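Local coordinates for protein phosphoribosylamine--glycine ligase (Thermotoga maritima, PDB 1VKZ) that catalyses the ATP-dependent ligation of glycine to 5-phosphoribosylamine, giving glycinamide ribonucleotide in the second step of de novo purine biosynthesis, at residues A[17-30]-A[65-79]. Numbering follows the deposited sequence.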
ATOM      1  N   ARG A  17      -4.773 -17.295  17.136  1.00 50.74           N
ATOM      2  CA  ARG A  17      -5.508 -16.057  16.855  1.00 47.49           C
ATOM      3  C   ARG A  17      -4.709 -14.951  16.157  1.00 46.98           C
ATOM      4  O   ARG A  17      -3.561 -14.651  16.515  1.00 46.06           O
ATOM      5  CB  ARG A  17      -6.108 -15.516  18.131  1.00 45.91           C
ATOM      6  CG  ARG A  17      -6.305 -16.589  19.182  1.00 48.82           C
ATOM      7  CD  ARG A  17      -7.322 -16.278  20.244  1.00 49.50           C
ATOM      8  NE  ARG A  17      -7.346 -14.872  20.602  1.00 49.72           N
ATOM      9  CZ  ARG A  17      -7.850 -14.402  21.727  1.00 60.11           C
ATOM     10  NH1 ARG A  17      -8.376 -15.224  22.645  1.00 63.24           N
ATOM     11  NH2 ARG A  17      -7.820 -13.091  21.946  1.00 60.16           N
ATOM     12  N   VAL A  18      -5.371 -14.331  15.175  1.00 44.72           N
ATOM     13  CA  VAL A  18      -4.805 -13.280  14.358  1.00 42.44           C
ATOM     14  C   VAL A  18      -5.489 -11.952  14.641  1.00 40.38           C
ATOM     15  O   VAL A  18      -6.708 -11.841  14.705  1.00 40.46           O
ATOM     16  CB  VAL A  18      -4.947 -13.640  12.890  1.00 42.75           C
ATOM     17  CG1 VAL A  18      -4.340 -12.566  11.988  1.00 43.49           C
ATOM     18  CG2 VAL A  18      -4.308 -15.004  12.643  1.00 43.62           C
ATOM     19  N   HIS A  19      -4.679 -10.932  14.823  1.00 38.90           N
ATOM     20  CA  HIS A  19      -5.196  -9.635  15.146  1.00 38.89           C
ATOM     21  C   HIS A  19      -4.799  -8.614  14.096  1.00 41.10           C
ATOM     22  O   HIS A  19      -3.624  -8.367  13.860  1.00 41.83           O
ATOM     23  CB  HIS A  19      -4.621  -9.282  16.474  1.00 40.22           C
ATOM     24  CG  HIS A  19      -5.090 -10.169  17.572  1.00 34.00           C
ATOM     25  ND1 HIS A  19      -6.263  -9.941  18.253  1.00 38.08           N
ATOM     26  CD2 HIS A  19      -4.542 -11.270  18.127  1.00 41.06           C
ATOM     27  CE1 HIS A  19      -6.400 -10.840  19.210  1.00 40.59           C
ATOM     28  NE2 HIS A  19      -5.367 -11.658  19.156  1.00 40.14           N
ATOM     29  N   ILE A  20      -5.786  -8.043  13.431  1.00 41.18           N
ATOM     30  CA  ILE A  20      -5.515  -7.147  12.327  1.00 40.63           C
ATOM     31  C   ILE A  20      -5.893  -5.717  12.706  1.00 42.15           C
ATOM     32  O   ILE A  20      -7.071  -5.381  13.015  1.00 42.66           O
ATOM     33  CB  ILE A  20      -6.259  -7.649  11.048  1.00 40.51           C
ATOM     34  CG1 ILE A  20      -5.743  -9.040  10.690  1.00 39.05           C
ATOM     35  CG2 ILE A  20      -6.049  -6.710   9.862  1.00 40.14           C
ATOM     36  CD1 ILE A  20      -6.578  -9.772   9.798  1.00 47.80           C
ATOM     37  N   LEU A  21      -4.887  -4.860  12.677  1.00 42.93           N
ATOM     38  CA  LEU A  21      -5.124  -3.428  12.905  1.00 41.81           C
ATOM     39  C   LEU A  21      -5.517  -2.711  11.601  1.00 39.01           C
ATOM     40  O   LEU A  21      -4.819  -2.776  10.627  1.00 37.34           O
ATOM     41  CB  LEU A  21      -3.898  -2.813  13.548  1.00 40.62           C
ATOM     42  CG  LEU A  21      -3.501  -3.265  14.963  1.00 37.50           C
ATOM     43  CD1 LEU A  21      -4.022  -4.567  15.424  1.00 45.23           C
ATOM     44  CD2 LEU A  21      -1.987  -3.287  15.073  1.00 40.44           C
ATOM     45  N   GLY A  22      -6.676  -2.066  11.609  1.00 40.53           N
ATOM     46  CA  GLY A  22      -7.142  -1.268  10.503  1.00 41.06           C
ATOM     47  C   GLY A  22      -8.596  -1.512  10.138  1.00 43.73           C
ATOM     48  O   GLY A  22      -9.305  -2.310  10.779  1.00 41.15           O
ATOM     49  N   SER A  23      -9.030  -0.817   9.086  1.00 45.05           N
ATOM     50  CA  SER A  23     -10.427  -0.822   8.672  1.00 47.69           C
ATOM     51  C   SER A  23     -10.688  -0.862   7.150  1.00 47.88           C
ATOM     52  O   SER A  23     -11.846  -0.727   6.737  1.00 51.98           O
ATOM     53  CB  SER A  23     -11.106   0.427   9.252  1.00 46.58           C
ATOM     54  OG  SER A  23     -10.269   1.544   9.039  1.00 53.59           O
ATOM     55  N   GLY A  24      -9.650  -1.063   6.334  1.00 46.57           N
ATOM     56  CA  GLY A  24      -9.778  -1.032   4.887  1.00 45.88           C
ATOM     57  C   GLY A  24      -9.934  -2.413   4.304  1.00 43.46           C
ATOM     58  O   GLY A  24     -10.036  -3.359   5.025  1.00 41.94           O
ATOM     59  N   GLY A  25      -9.959  -2.497   2.976  1.00 44.24           N
ATOM     60  CA  GLY A  25     -10.101  -3.757   2.252  1.00 42.55           C
ATOM     61  C   GLY A  25      -8.881  -4.635   2.330  1.00 42.01           C
ATOM     62  O   GLY A  25      -9.010  -5.849   2.275  1.00 46.82           O
ATOM     63  N   ARG A  26      -7.701  -4.033   2.490  1.00 41.39           N
ATOM     64  CA  ARG A  26      -6.443  -4.763   2.743  1.00 40.20           C
ATOM     65  C   ARG A  26      -6.582  -5.575   4.002  1.00 42.68           C
ATOM     66  O   ARG A  26      -6.303  -6.767   4.028  1.00 46.02           O
ATOM     67  CB  ARG A  26      -5.325  -3.748   2.892  1.00 40.02           C
ATOM     68  CG  ARG A  26      -3.962  -4.231   3.313  1.00 42.52           C
ATOM     69  CD  ARG A  26      -2.917  -3.112   3.293  1.00 44.53           C
ATOM     70  NE  ARG A  26      -3.332  -1.939   4.068  1.00 55.88           N
ATOM     71  CZ  ARG A  26      -2.955  -0.662   3.856  1.00 55.22           C
ATOM     72  NH1 ARG A  26      -2.131  -0.317   2.883  1.00 52.68           N
ATOM     73  NH2 ARG A  26      -3.429   0.292   4.647  1.00 60.07           N
ATOM     74  N   GLU A  27      -7.079  -4.926   5.044  1.00 43.38           N
ATOM     75  CA  GLU A  27      -7.225  -5.521   6.337  1.00 41.38           C
ATOM     76  C   GLU A  27      -8.255  -6.639   6.265  1.00 43.39           C
ATOM     77  O   GLU A  27      -8.039  -7.737   6.784  1.00 43.38           O
ATOM     78  CB  GLU A  27      -7.643  -4.456   7.335  1.00 40.78           C
ATOM     79  CG  GLU A  27      -6.522  -3.502   7.732  1.00 42.45           C
ATOM     80  CD  GLU A  27      -6.149  -2.437   6.698  1.00 49.92           C
ATOM     81  OE1 GLU A  27      -6.972  -2.020   5.841  1.00 55.94           O
ATOM     82  OE2 GLU A  27      -5.014  -1.968   6.760  1.00 50.47           O
ATOM     83  N   HIS A  28      -9.368  -6.354   5.610  1.00 42.44           N
ATOM     84  CA  HIS A  28     -10.414  -7.332   5.453  1.00 42.40           C
ATOM     85  C   HIS A  28      -9.925  -8.478   4.580  1.00 40.23           C
ATOM     86  O   HIS A  28     -10.167  -9.619   4.889  1.00 42.48           O
ATOM     87  CB  HIS A  28     -11.688  -6.667   4.902  1.00 42.96           C
ATOM     88  CG  HIS A  28     -12.865  -7.586   4.821  1.00 34.19           C
ATOM     89  ND1 HIS A  28     -13.955  -7.325   4.017  1.00 34.50           N
ATOM     90  CD2 HIS A  28     -13.121  -8.766   5.433  1.00 42.31           C
ATOM     91  CE1 HIS A  28     -14.830  -8.312   4.138  1.00 37.83           C
ATOM     92  NE2 HIS A  28     -14.341  -9.208   4.975  1.00 34.97           N
ATOM     93  N   ALA A  29      -9.215  -8.181   3.508  1.00 42.23           N
ATOM     94  CA  ALA A  29      -8.622  -9.232   2.699  1.00 43.36           C
ATOM     95  C   ALA A  29      -7.676 -10.127   3.531  1.00 42.31           C
ATOM     96  O   ALA A  29      -7.783 -11.364   3.509  1.00 44.14           O
ATOM     97  CB  ALA A  29      -7.920  -8.646   1.523  1.00 44.37           C
ATOM     98  N   ILE A  30      -6.775  -9.514   4.275  1.00 41.13           N
ATOM     99  CA  ILE A  30      -5.853 -10.270   5.117  1.00 42.78           C
ATOM    100  C   ILE A  30      -6.612 -11.135   6.148  1.00 42.33           C
ATOM    101  O   ILE A  30      -6.368 -12.322   6.272  1.00 42.92           O
ATOM    102  CB  ILE A  30      -4.857  -9.355   5.770  1.00 40.86           C
ATOM    103  CG1 ILE A  30      -3.927  -8.766   4.707  1.00 43.88           C
ATOM    104  CG2 ILE A  30      -4.040 -10.132   6.748  1.00 46.15           C
ATOM    105  CD1 ILE A  30      -3.080  -7.628   5.189  1.00 38.94           C
ATOM    106  N   LEU A  65      -2.984  -3.502  22.508  1.00 48.14           N
ATOM    107  CA  LEU A  65      -1.881  -4.393  22.187  1.00 47.10           C
ATOM    108  C   LEU A  65      -1.243  -5.082  23.400  1.00 47.39           C
ATOM    109  O   LEU A  65      -0.766  -6.219  23.284  1.00 46.21           O
ATOM    110  CB  LEU A  65      -0.830  -3.628  21.389  1.00 46.68           C
ATOM    111  CG  LEU A  65      -1.331  -3.179  20.016  1.00 48.98           C
ATOM    112  CD1 LEU A  65      -0.609  -1.947  19.518  1.00 55.36           C
ATOM    113  CD2 LEU A  65      -1.201  -4.288  19.023  1.00 53.72           C
ATOM    114  N   LYS A  66      -1.221  -4.408  24.548  1.00 48.18           N
ATOM    115  CA  LYS A  66      -0.691  -5.008  25.780  1.00 50.75           C
ATOM    116  C   LYS A  66      -1.524  -6.220  26.197  1.00 50.93           C
ATOM    117  O   LYS A  66      -1.016  -7.145  26.841  1.00 51.39           O
ATOM    118  CB  LYS A  66      -0.679  -3.998  26.954  1.00 52.13           C
ATOM    119  CG  LYS A  66       0.561  -3.104  27.038  1.00 55.40           C
ATOM    120  CD  LYS A  66       0.478  -2.166  28.239  1.00 54.78           C
ATOM    121  CE  LYS A  66       0.884  -2.858  29.549  1.00 63.23           C
ATOM    122  NZ  LYS A  66       2.349  -3.201  29.613  1.00 61.59           N
ATOM    123  N   ALA A  67      -2.807  -6.192  25.838  1.00 50.82           N
ATOM    124  CA  ALA A  67      -3.751  -7.226  26.236  1.00 50.71           C
ATOM    125  C   ALA A  67      -3.637  -8.481  25.359  1.00 50.01           C
ATOM    126  O   ALA A  67      -4.023  -9.576  25.761  1.00 52.59           O
ATOM    127  CB  ALA A  67      -5.172  -6.671  26.195  1.00 51.07           C
ATOM    128  N   ILE A  68      -3.077  -8.336  24.178  1.00 47.54           N
ATOM    129  CA  ILE A  68      -2.960  -9.457  23.255  1.00 46.36           C
ATOM    130  C   ILE A  68      -1.723 -10.322  23.568  1.00 48.25           C
ATOM    131  O   ILE A  68      -0.604  -9.811  23.641  1.00 50.25           O
ATOM    132  CB  ILE A  68      -2.847  -8.941  21.815  1.00 46.16           C
ATOM    133  CG1 ILE A  68      -3.969  -7.948  21.497  1.00 37.64           C
ATOM    134  CG2 ILE A  68      -2.851 -10.126  20.842  1.00 50.55           C
ATOM    135  CD1 ILE A  68      -3.764  -7.210  20.203  1.00 42.27           C
ATOM    136  N   PRO A  69      -1.906 -11.626  23.716  1.00 48.27           N
ATOM    137  CA  PRO A  69      -0.786 -12.513  24.053  1.00 49.31           C
ATOM    138  C   PRO A  69       0.143 -12.777  22.862  1.00 50.32           C
ATOM    139  O   PRO A  69      -0.098 -12.226  21.784  1.00 51.48           O
ATOM    140  CB  PRO A  69      -1.493 -13.797  24.489  1.00 50.98           C
ATOM    141  CG  PRO A  69      -2.753 -13.787  23.661  1.00 51.63           C
ATOM    142  CD  PRO A  69      -3.185 -12.354  23.594  1.00 47.70           C
ATOM    143  N   GLU A  70       1.192 -13.596  23.029  1.00 50.55           N
ATOM    144  CA  GLU A  70       1.950 -14.030  21.834  1.00 52.25           C
ATOM    145  C   GLU A  70       1.115 -14.964  20.978  1.00 52.41           C
ATOM    146  O   GLU A  70       0.470 -15.875  21.482  1.00 54.39           O
ATOM    147  CB  GLU A  70       3.281 -14.682  22.146  1.00 53.73           C
ATOM    148  CG  GLU A  70       4.452 -13.776  21.816  1.00 56.97           C
ATOM    149  CD  GLU A  70       4.577 -12.624  22.796  1.00 59.06           C
ATOM    150  OE1 GLU A  70       4.082 -12.765  23.953  1.00 55.30           O
ATOM    151  OE2 GLU A  70       5.179 -11.594  22.403  1.00 54.20           O
ATOM    152  N   GLU A  71       1.238 -14.760  19.677  1.00 51.94           N
ATOM    153  CA  GLU A  71       0.176 -14.943  18.667  1.00 52.23           C
ATOM    154  C   GLU A  71       0.151 -13.657  17.865  1.00 48.00           C
ATOM    155  O   GLU A  71       0.420 -12.610  18.399  1.00 48.61           O
ATOM    156  CB  GLU A  71      -1.211 -15.211  19.244  1.00 53.09           C
ATOM    157  CG  GLU A  71      -2.117 -14.024  19.530  1.00 49.71           C
ATOM    158  CD  GLU A  71      -3.297 -14.486  20.388  1.00 52.49           C
ATOM    159  OE1 GLU A  71      -3.212 -15.622  20.917  1.00 57.40           O
ATOM    160  OE2 GLU A  71      -4.288 -13.745  20.576  1.00 42.86           O
ATOM    161  N   ASP A  72      -0.222 -13.741  16.601  1.00 48.49           N
ATOM    162  CA  ASP A  72       0.169 -12.746  15.613  1.00 46.76           C
ATOM    163  C   ASP A  72      -0.640 -11.473  15.605  1.00 48.12           C
ATOM    164  O   ASP A  72      -1.855 -11.538  15.610  1.00 52.71           O
ATOM    165  CB  ASP A  72       0.160 -13.353  14.209  1.00 45.08           C
ATOM    166  CG  ASP A  72       1.295 -12.796  13.353  1.00 56.00           C
ATOM    167  OD1 ASP A  72       1.771 -11.690  13.690  1.00 71.17           O
ATOM    168  OD2 ASP A  72       1.816 -13.371  12.372  1.00 63.58           O
ATOM    169  N   ILE A  73       0.043 -10.319  15.534  1.00 47.98           N
ATOM    170  CA  ILE A  73      -0.592  -9.016  15.206  1.00 46.35           C
ATOM    171  C   ILE A  73      -0.088  -8.509  13.867  1.00 47.55           C
ATOM    172  O   ILE A  73       1.127  -8.290  13.705  1.00 44.92           O
ATOM    173  CB  ILE A  73      -0.270  -7.897  16.249  1.00 45.61           C
ATOM    174  CG1 ILE A  73      -0.412  -8.396  17.668  1.00 47.23           C
ATOM    175  CG2 ILE A  73      -1.148  -6.641  16.022  1.00 47.41           C
ATOM    176  CD1 ILE A  73      -1.759  -8.818  18.022  1.00 51.95           C
ATOM    177  N   VAL A  74      -1.014  -8.287  12.923  1.00 49.08           N
ATOM    178  CA  VAL A  74      -0.651  -7.787  11.595  1.00 49.70           C
ATOM    179  C   VAL A  74      -1.035  -6.318  11.472  1.00 49.49           C
ATOM    180  O   VAL A  74      -2.199  -5.967  11.422  1.00 43.76           O
ATOM    181  CB  VAL A  74      -1.257  -8.594  10.437  1.00 51.26           C
ATOM    182  CG1 VAL A  74      -0.979  -7.901   9.140  1.00 53.33           C
ATOM    183  CG2 VAL A  74      -0.715 -10.032  10.397  1.00 51.02           C
ATOM    184  N   ILE A  75      -0.032  -5.459  11.439  1.00 52.94           N
ATOM    185  CA  ILE A  75      -0.303  -4.059  11.199  1.00 59.13           C
ATOM    186  C   ILE A  75      -0.188  -3.710   9.694  1.00 62.71           C
ATOM    187  O   ILE A  75       0.747  -4.163   9.029  1.00 66.32           O
ATOM    188  CB  ILE A  75       0.627  -3.255  12.009  1.00 59.38           C
ATOM    189  CG1 ILE A  75       0.803  -1.887  11.374  1.00 69.81           C
ATOM    190  CG2 ILE A  75       1.985  -3.948  12.178  1.00 64.38           C
ATOM    191  CD1 ILE A  75      -0.474  -1.100  11.322  1.00 73.91           C
ATOM    192  N   PRO A  76      -1.175  -3.021   9.122  1.00 64.16           N
ATOM    193  CA  PRO A  76      -0.983  -2.160   7.923  1.00 65.28           C
ATOM    194  C   PRO A  76      -1.318  -0.658   8.068  1.00 66.14           C
ATOM    195  O   PRO A  76      -2.505  -0.289   8.063  1.00 68.67           O
ATOM    196  CB  PRO A  76      -1.951  -2.789   6.931  1.00 66.63           C
ATOM    197  CG  PRO A  76      -2.890  -3.676   7.902  1.00 72.14           C
ATOM    198  CD  PRO A  76      -2.595  -3.234   9.362  1.00 64.65           C
ATOM    199  N   GLY A  77      -0.292   0.197   8.169  1.00 66.24           N
ATOM    200  CA  GLY A  77      -0.516   1.626   8.248  1.00 65.54           C
ATOM    201  C   GLY A  77       0.677   2.431   8.712  1.00 66.22           C
ATOM    202  O   GLY A  77       1.818   2.134   8.339  1.00 68.53           O
ATOM    203  N   SER A  78       0.377   3.487   9.484  1.00 64.15           N
ATOM    204  CA  SER A  78       1.341   4.287  10.221  1.00 61.99           C
ATOM    205  C   SER A  78       1.280   3.984  11.724  1.00 59.42           C
ATOM    206  O   SER A  78       2.005   4.600  12.536  1.00 57.73           O
ATOM    207  CB  SER A  78       1.016   5.782  10.025  1.00 65.23           C
ATOM    208  OG  SER A  78      -0.171   6.159  10.727  1.00 66.03           O
ATOM    209  N   GLU A  79       0.398   3.065  12.109  1.00 56.72           N
ATOM    210  CA  GLU A  79       0.553   2.410  13.404  1.00 56.30           C
ATOM    211  C   GLU A  79       2.054   2.183  13.624  1.00 55.07           C
ATOM    212  O   GLU A  79       2.598   2.534  14.678  1.00 57.50           O
ATOM    213  CB  GLU A  79      -0.264   1.114  13.460  1.00 55.92           C
ATOM    214  CG  GLU A  79      -1.592   1.270  14.223  1.00 61.76           C
ATOM    215  CD  GLU A  79      -2.842   0.769  13.482  1.00 68.09           C
ATOM    216  OE1 GLU A  79      -2.722   0.091  12.430  1.00 76.97           O
ATOM    217  OE2 GLU A  79      -3.975   1.060  13.948  1.00 52.69           O
TER
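The imidazole of His19 takes the CG2 methyl of Ile68 over one face, a CH-pi contact 3.6 Å from the ring centroid, while Glu71 OE2 and Asp72 O lie at its edge, the former at NE2. The ring belongs to the first strand of the Rossmann-like N domain, a parallel sheet in which strand 17-22 lies between 40-43 and the outermost strand 73-74. With CG beside its backbone N (chi1 -65°), the imidazole leans back toward Glu71; ring and carboxylate planes are only 15° apart, and NE2 donates to the anti side of OE2 at 2.7 Å. The other ring nitrogen, ND1, is hydrogen-bonded to Tyr44 OH. Histidine suits this buried place because its edge offers two polar atoms and its face accepts a methyl group; an alanine here would probably leave Glu71 OE2 and Tyr44 OH without these partners and open a gap beneath the Ile68 methyl. Arg17 NE forms a salt bridge to the same Glu71 OE2 at 3.3 Å, but the oxygen lies well out of the guanidinium plane, so no N-H points at it and the pairing is one of charges.

Backbone bonds knit the strands: His19 gives its N-H to Asp72 O and accepts from Val74 N, and Leu21 N reaches Val74 O. On the His19 face of the sheet, branched Leu21 sets both methyls against Ile73 CG2, CD2 at 3.6 Å; on the other face, Ile30 of helix 25-36 approaches Val74.

At the end of the strand, Gly22 adopts backbone angles that call for glycine. Gly24 sits at the N-cap position of helix 25-36, and Glu27 OE1 accepts its N-H. Pro76, compact and apolar, packs beside the Arg26-Glu27 salt bridge. Arg26 NH1 meets Leu290 O, while its NE, 3.2 Å from Glu27 OE2, lies 3.3 Å from Pro76 CB.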